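Local coordinates for galectin (Danio rerio, PDB 6E20), which binds beta-galactosides as a galectin-1-type lectin of zebrafish innate immunity and probably recognises glycans of the IHNV envelope glycoprotein, at the NDG/GAL site and the interface of chains A and B. Residues are numbered along the deposited sequence; one frame, centred on the assembly and turned at random. Chains: chain A/B, Galectin.

Contact 1: the NDG/GAL site. Residues chain A 44, 46, 48, 52, 59, 61, 68, 71, 73. With NDG (2-acetamido-2-deoxy-alpha-D-glucopyranose), chain C; GAL (beta-D-galactopyranose), chain D.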
loop_
_atom_site.group_PDB
_atom_site.type_symbol
_atom_site.label_atom_id
_atom_site.label_comp_id
_atom_site.label_asym_id
_atom_site.label_seq_id
_atom_site.Cartn_x
_atom_site.Cartn_y
_atom_site.Cartn_z
ATOM N N HIS A 44 15.765 7.061 2.028
ATOM C CA HIS A 44 15.927 5.836 2.852
ATOM C C HIS A 44 15.861 6.265 4.318
ATOM O O HIS A 44 16.749 7.011 4.774
ATOM C CB HIS A 44 17.220 5.112 2.461
ATOM C CG HIS A 44 17.637 4.002 3.372
ATOM N ND1 HIS A 44 17.196 2.692 3.201
ATOM C CD2 HIS A 44 18.501 3.979 4.412
ATOM C CE1 HIS A 44 17.772 1.917 4.105
ATOM N NE2 HIS A 44 18.587 2.674 4.850
ATOM N N ASN A 46 15.717 4.886 8.066
ATOM C CA ASN A 46 16.177 3.577 8.598
ATOM C C ASN A 46 16.280 3.672 10.116
ATOM O O ASN A 46 17.358 3.923 10.653
ATOM C CB ASN A 46 17.475 3.151 7.896
ATOM C CG ASN A 46 17.957 1.782 8.333
ATOM O OD1 ASN A 46 19.153 1.495 8.293
ATOM N ND2 ASN A 46 17.026 0.938 8.761
ATOM N N ARG A 48 16.965 2.284 13.600
ATOM C CA ARG A 48 17.840 1.183 14.061
ATOM C C ARG A 48 17.647 1.017 15.565
ATOM O O ARG A 48 18.096 1.902 16.298
ATOM C CB ARG A 48 19.298 1.452 13.696
ATOM C CG ARG A 48 19.499 1.617 12.193
ATOM C CD ARG A 48 20.941 1.861 11.798
ATOM N NE ARG A 48 21.085 1.972 10.344
ATOM C CZ ARG A 48 22.227 2.210 9.706
ATOM N NH1 ARG A 48 23.356 2.341 10.384
ATOM N NH2 ARG A 48 22.247 2.302 8.385
ATOM N N HIS A 52 24.316 -2.288 12.824
ATOM C CA HIS A 52 25.460 -1.589 12.193
ATOM C C HIS A 52 26.227 -0.782 13.246
ATOM O O HIS A 52 26.882 0.250 12.885
ATOM C CB HIS A 52 24.935 -0.758 11.009
ATOM C CG HIS A 52 24.147 -1.562 10.025
ATOM N ND1 HIS A 52 22.854 -1.255 9.671
ATOM C CD2 HIS A 52 24.455 -2.698 9.357
ATOM C CE1 HIS A 52 22.425 -2.140 8.794
ATOM N NE2 HIS A 52 23.380 -3.037 8.598
ATOM N N VAL A 59 18.694 6.620 10.846
ATOM C CA VAL A 59 19.641 6.952 9.752
ATOM C C VAL A 59 18.820 7.277 8.514
ATOM O O VAL A 59 18.055 6.402 8.061
ATOM C CB VAL A 59 20.642 5.812 9.490
ATOM C CG1 VAL A 59 21.396 6.039 8.185
ATOM C CG2 VAL A 59 21.584 5.646 10.670
ATOM N N ASN A 61 19.237 8.681 4.415
ATOM C CA ASN A 61 20.241 8.747 3.336
ATOM C C ASN A 61 19.520 8.598 1.996
ATOM O O ASN A 61 18.283 8.414 1.971
ATOM C CB ASN A 61 21.327 7.685 3.547
ATOM C CG ASN A 61 22.626 8.027 2.854
ATOM O OD1 ASN A 61 22.671 8.961 2.058
ATOM N ND2 ASN A 61 23.685 7.312 3.177
ATOM N N TRP A 68 25.614 4.839 -1.572
ATOM C CA TRP A 68 24.958 5.644 -0.510
ATOM C C TRP A 68 25.601 7.038 -0.486
ATOM O O TRP A 68 26.820 7.141 -0.744
ATOM C CB TRP A 68 25.070 4.946 0.848
ATOM C CG TRP A 68 24.239 3.708 0.940
ATOM C CD1 TRP A 68 24.681 2.414 0.940
ATOM C CD2 TRP A 68 22.809 3.648 1.004
ATOM N NE1 TRP A 68 23.624 1.553 0.999
ATOM C CE2 TRP A 68 22.461 2.279 1.042
ATOM C CE3 TRP A 68 21.795 4.609 1.033
ATOM C CZ2 TRP A 68 21.138 1.849 1.117
ATOM C CZ3 TRP A 68 20.488 4.182 1.115
ATOM C CH2 TRP A 68 20.167 2.823 1.136
ATOM N N GLU A 71 24.962 10.376 5.309
ATOM C CA GLU A 71 23.894 10.017 6.277
ATOM C C GLU A 71 23.500 11.249 7.089
ATOM O O GLU A 71 24.403 11.993 7.482
ATOM C CB GLU A 71 24.359 8.932 7.240
ATOM C CG GLU A 71 24.531 7.586 6.575
ATOM C CD GLU A 71 24.789 6.413 7.501
ATOM O OE1 GLU A 71 24.982 6.653 8.724
ATOM O OE2 GLU A 71 24.806 5.262 6.991
ATOM N N ARG A 73 21.875 11.557 10.700
ATOM C CA ARG A 73 21.655 10.692 11.883
ATOM C C ARG A 73 20.935 11.444 13.011
ATOM O O ARG A 73 21.301 12.556 13.282
ATOM C CB ARG A 73 22.989 10.048 12.241
ATOM C CG ARG A 73 23.530 9.173 11.124
ATOM C CD ARG A 73 24.993 8.824 11.136
ATOM N NE ARG A 73 25.262 8.118 12.348
ATOM C CZ ARG A 73 25.136 6.822 12.526
ATOM N NH1 ARG A 73 24.799 6.017 11.544
ATOM N NH2 ARG A 73 25.420 6.319 13.695
HETATM C C1 NDG C . 28.912 2.987 7.678
HETATM C C2 NDG C . 27.637 3.597 8.257
HETATM C C3 NDG C . 26.456 2.635 8.117
HETATM C C4 NDG C . 26.331 2.219 6.653
HETATM C C5 NDG C . 27.658 1.655 6.143
HETATM C C6 NDG C . 27.618 1.249 4.682
HETATM C C7 NDG C . 28.173 5.355 9.881
HETATM C C8 NDG C . 28.255 5.805 11.296
HETATM O O5 NDG C . 28.715 2.583 6.337
HETATM O O3 NDG C . 25.253 3.323 8.543
HETATM O O4 NDG C . 25.311 1.217 6.541
HETATM O O6 NDG C . 27.306 2.329 3.802
HETATM O O7 NDG C . 28.394 6.157 8.977
HETATM N N2 NDG C . 27.843 4.067 9.630
HETATM O O1 NDG C . 29.299 1.853 8.473
HETATM C C1 GAL D . 24.398 1.414 5.476
HETATM C C2 GAL D . 23.520 0.173 5.444
HETATM C C3 GAL D . 22.382 0.308 4.455
HETATM C C4 GAL D . 21.685 1.651 4.583
HETATM C C5 GAL D . 22.715 2.805 4.615
HETATM C C6 GAL D . 22.169 4.193 4.904
HETATM O O2 GAL D . 24.288 -0.988 5.096
HETATM O O3 GAL D . 21.450 -0.719 4.799
HETATM O O4 GAL D . 20.894 1.628 5.781
HETATM O O5 GAL D . 23.603 2.593 5.679
HETATM O O6 GAL D . 23.234 5.153 4.976
HETATM O O HOH W 1 26.837 2.534 11.666
HETATM O O HOH W 2 26.439 5.088 4.401
HETATM O O HOH W 3 19.834 -0.669 6.803
#

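Contact 2: the interface of chains A and B. Residues chain A 3-7; chain B 5-9.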
loop_
_atom_site.group_PDB
_atom_site.type_symbol
_atom_site.label_atom_id
_atom_site.label_comp_id
_atom_site.label_asym_id
_atom_site.label_seq_id
_atom_site.Cartn_x
_atom_site.Cartn_y
_atom_site.Cartn_z
ATOM N N GLY A 3 10.842 -7.762 1.546
ATOM C CA GLY A 3 9.858 -6.929 2.269
ATOM C C GLY A 3 8.756 -6.403 1.357
ATOM O O GLY A 3 8.529 -6.993 0.294
ATOM N N VAL A 4 8.050 -5.356 1.771
ATOM C CA VAL A 4 6.836 -4.853 1.056
ATOM C C VAL A 4 7.279 -3.917 -0.084
ATOM O O VAL A 4 7.940 -2.896 0.212
ATOM C CB VAL A 4 5.840 -4.161 2.006
ATOM C CG1 VAL A 4 4.675 -3.540 1.237
ATOM C CG2 VAL A 4 5.327 -5.113 3.082
ATOM N N LEU A 5 6.870 -4.250 -1.311
ATOM C CA LEU A 5 7.099 -3.489 -2.573
ATOM C C LEU A 5 5.767 -2.907 -3.059
ATOM O O LEU A 5 4.791 -3.667 -3.230
ATOM C CB LEU A 5 7.694 -4.441 -3.610
ATOM C CG LEU A 5 8.066 -3.808 -4.952
ATOM C CD1 LEU A 5 8.988 -2.623 -4.746
ATOM C CD2 LEU A 5 8.706 -4.834 -5.878
ATOM N N ILE A 6 5.703 -1.585 -3.218
ATOM C CA ILE A 6 4.516 -0.861 -3.751
ATOM C C ILE A 6 4.958 -0.094 -4.996
ATOM O O ILE A 6 5.774 0.836 -4.838
ATOM C CB ILE A 6 3.934 0.058 -2.664
ATOM C CG1 ILE A 6 3.535 -0.749 -1.423
ATOM C CG2 ILE A 6 2.778 0.897 -3.194
ATOM C CD1 ILE A 6 2.707 0.025 -0.438
ATOM N N GLN A 7 4.449 -0.459 -6.174
ATOM C CA GLN A 7 4.778 0.227 -7.454
ATOM C C GLN A 7 3.550 0.988 -7.980
ATOM O O GLN A 7 2.433 0.420 -7.969
ATOM C CB GLN A 7 5.304 -0.795 -8.456
ATOM C CG GLN A 7 6.434 -1.643 -7.879
ATOM C CD GLN A 7 6.889 -2.717 -8.830
ATOM O OE1 GLN A 7 6.544 -3.887 -8.686
ATOM N NE2 GLN A 7 7.656 -2.313 -9.829
ATOM N N LEU B 5 0.811 -2.220 -7.966
ATOM C CA LEU B 5 1.166 -3.591 -7.525
ATOM C C LEU B 5 1.676 -3.514 -6.089
ATOM O O LEU B 5 2.545 -2.685 -5.803
ATOM C CB LEU B 5 2.215 -4.185 -8.461
ATOM C CG LEU B 5 2.532 -5.657 -8.198
ATOM C CD1 LEU B 5 1.279 -6.494 -8.407
ATOM C CD2 LEU B 5 3.673 -6.157 -9.086
ATOM N N ILE B 6 1.093 -4.300 -5.195
ATOM C CA ILE B 6 1.549 -4.384 -3.783
ATOM C C ILE B 6 1.908 -5.838 -3.500
ATOM O O ILE B 6 0.985 -6.678 -3.582
ATOM C CB ILE B 6 0.474 -3.843 -2.833
ATOM C CG1 ILE B 6 0.129 -2.405 -3.236
ATOM C CG2 ILE B 6 0.904 -3.993 -1.377
ATOM C CD1 ILE B 6 -0.796 -1.696 -2.331
ATOM N N GLN B 7 3.179 -6.097 -3.173
ATOM C CA GLN B 7 3.671 -7.460 -2.852
ATOM C C GLN B 7 4.119 -7.532 -1.396
ATOM O O GLN B 7 4.901 -6.658 -0.959
ATOM C CB GLN B 7 4.791 -7.860 -3.800
ATOM C CG GLN B 7 4.298 -8.035 -5.221
ATOM C CD GLN B 7 5.456 -8.153 -6.177
ATOM O OE1 GLN B 7 6.189 -7.189 -6.405
ATOM N NE2 GLN B 7 5.621 -9.347 -6.727
ATOM N N ASN B 8 3.660 -8.573 -0.697
ATOM C CA ASN B 8 4.175 -9.021 0.619
ATOM C C ASN B 8 3.584 -8.182 1.742
ATOM O O ASN B 8 4.091 -8.299 2.871
ATOM C CB ASN B 8 5.703 -9.072 0.673
ATOM C CG ASN B 8 6.190 -10.452 0.305
ATOM O OD1 ASN B 8 5.753 -11.005 -0.697
ATOM N ND2 ASN B 8 7.036 -11.040 1.140
ATOM N N MET B 9 2.536 -7.411 1.468
ATOM C CA MET B 9 1.689 -6.796 2.524
ATOM C C MET B 9 0.599 -7.810 2.911
ATOM O O MET B 9 -0.450 -7.811 2.305
ATOM C CB MET B 9 1.074 -5.491 2.016
ATOM C CG MET B 9 0.559 -4.600 3.118
ATOM S SD MET B 9 -0.074 -3.027 2.496
ATOM C CE MET B 9 -0.734 -2.345 4.015
HETATM O O HOH W 4 5.283 -4.543 -6.318
#

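Contact 1: the NDG/GAL site
At the outer end of the disaccharide, which occupies the galectin carbohydrate-recognition site, the N-acetylglucosamine unit NDG rests its acetamide methyl C8 over the centre of the A:Arg73 guanidinium, 3.4 Å above the plane. That guanidinium is turned under the methyl by a bend at chi3 (60°), and its NH1 forms a salt bridge with A:Glu71 OE1, donating to the syn lone pair of that oxygen. The amide nitrogen N2 reaches the backbone oxygen of A:His52 through water 1.

Further in, the NDG 3-hydroxyl is the polar hub. A:Arg48 approaches it end-on, NH1 lying 2.8 Å from NDG O3 and NH2 adding a longer bond, both nearly in the guanidinium plane. O3 in turn donates to the syn lone pair of A:Glu71 OE2. The extended A:Arg48 chain ends in a guanidinium sandwiched between A:His52 ND1 and A:Val59 CG2, while A:Asn46 OD1 accepts from both NE and NH2 and fixes its rotation. A negative A:Glu71 beside these two arginines would be stabilised by their charge.

Across the glycosidic oxygen NDG O4, bonded to GAL C1, galactose turns C5 to the face of A:Trp68, 3.7 Å from the centroid of the five-membered ring, a CH-pi contact typical of galectins. A:Trp68 CH2 also covers one face of the A:His44 imidazole. With CG anti to its backbone N (chi1 169°), A:His44 brings NE2 to 2.7 Å from GAL O4, the axial hydroxyl that marks galactose. This oxygen also accepts from A:Arg48 NH2, and water 3 joins GAL O4 and GAL O3 to A:Asn46 OD1. At the far end, the galactose 6-hydroxyl donates to the carboxylate from above its plane, with 2.6 Å between GAL O6 and A:Glu71 OE2. A:Asn61 ND2 donates to GAL O6 within its own amide plane, 2.8 Å away and almost straight at 173°.

Contact 2: the interface of chains A and B
Strand 4-7 of chain A runs antiparallel to strand 4-7 of chain B, with A:Gly3 and B:Asn8 in loops at one end and the start of B strand 9-12 beyond. This edge-to-edge pairing continues a beta-sheet of the galectin sandwich across a two-fold axis, as in the galectin-1 type of dimer, although the structure alone does not show that the pair persists in solution.

A:Ile6 faces B:Ile6 at the centre of the register, flanked by two reciprocal backbone pairings. A:Leu5 N donates to B:Gln7 O at 3.1 Å, and B:Gln7 N returns a bond to A:Leu5 O at 2.9 Å, 169° at the hydrogen. The A:Gln7 and B:Leu5 backbones repeat this exchange, with A:Gln7 N 3.0 Å from B:Leu5 O. In all four bonds the N-H meets the carbonyl within its plane, so the join resembles continuous sheet.

On one side of the sheet, each leucine lies alongside the opposing glutamine and points the same way. A:Leu5 has CG anti to its backbone N (chi1 -177°), and its CD2 branch touches B:Gln7 OE1 at 3.5 Å; B:Leu5 CD2 meets A:Gln7 OE1 similarly. Both glutamine chains are extended beyond CG and cross obliquely, their amide planes 18° apart. Water 4 joins the two carbonyl tips, 2.8 Å from each OE1, so the oxygens are bridged without direct amide pairing.

The other side carries the aliphatic side chains of A:Ile6, B:Ile6 and A:Val4. A:Ile6 and B:Ile6 lie side by side, and A:Ile6 CG1 contacts both CG1 and CG2 of its partner at 4.2 Å. At the N-terminal start of the chain A strand, A:Val4 crosses B:Met9 obliquely. Its CG2 methyl, anti to the carbonyl carbon, packs against a backbone carbonyl, 3.4 Å from B:Asn8 O, while CG1 faces B:Met9 CB.

The centres of the C-alpha atoms of contact 1 and contact 2 lie about 22 Å apart in the copies given, and the two have no residue in common. Contact 1 draws on strands 43-47, 58-63 and 72-74 with neighbouring loops, whereas contact 2 uses the N-terminal strand 4-7 and its flanks. The sugar site lies on the part of the subunit remote from the seam, and pairing does not cover it. Because each subunit carries the same site, the two-fold assembly would present two sugar sites at opposite ends, an arrangement suited to cross-linking glycans, possibly including those of a viral envelope glycoprotein.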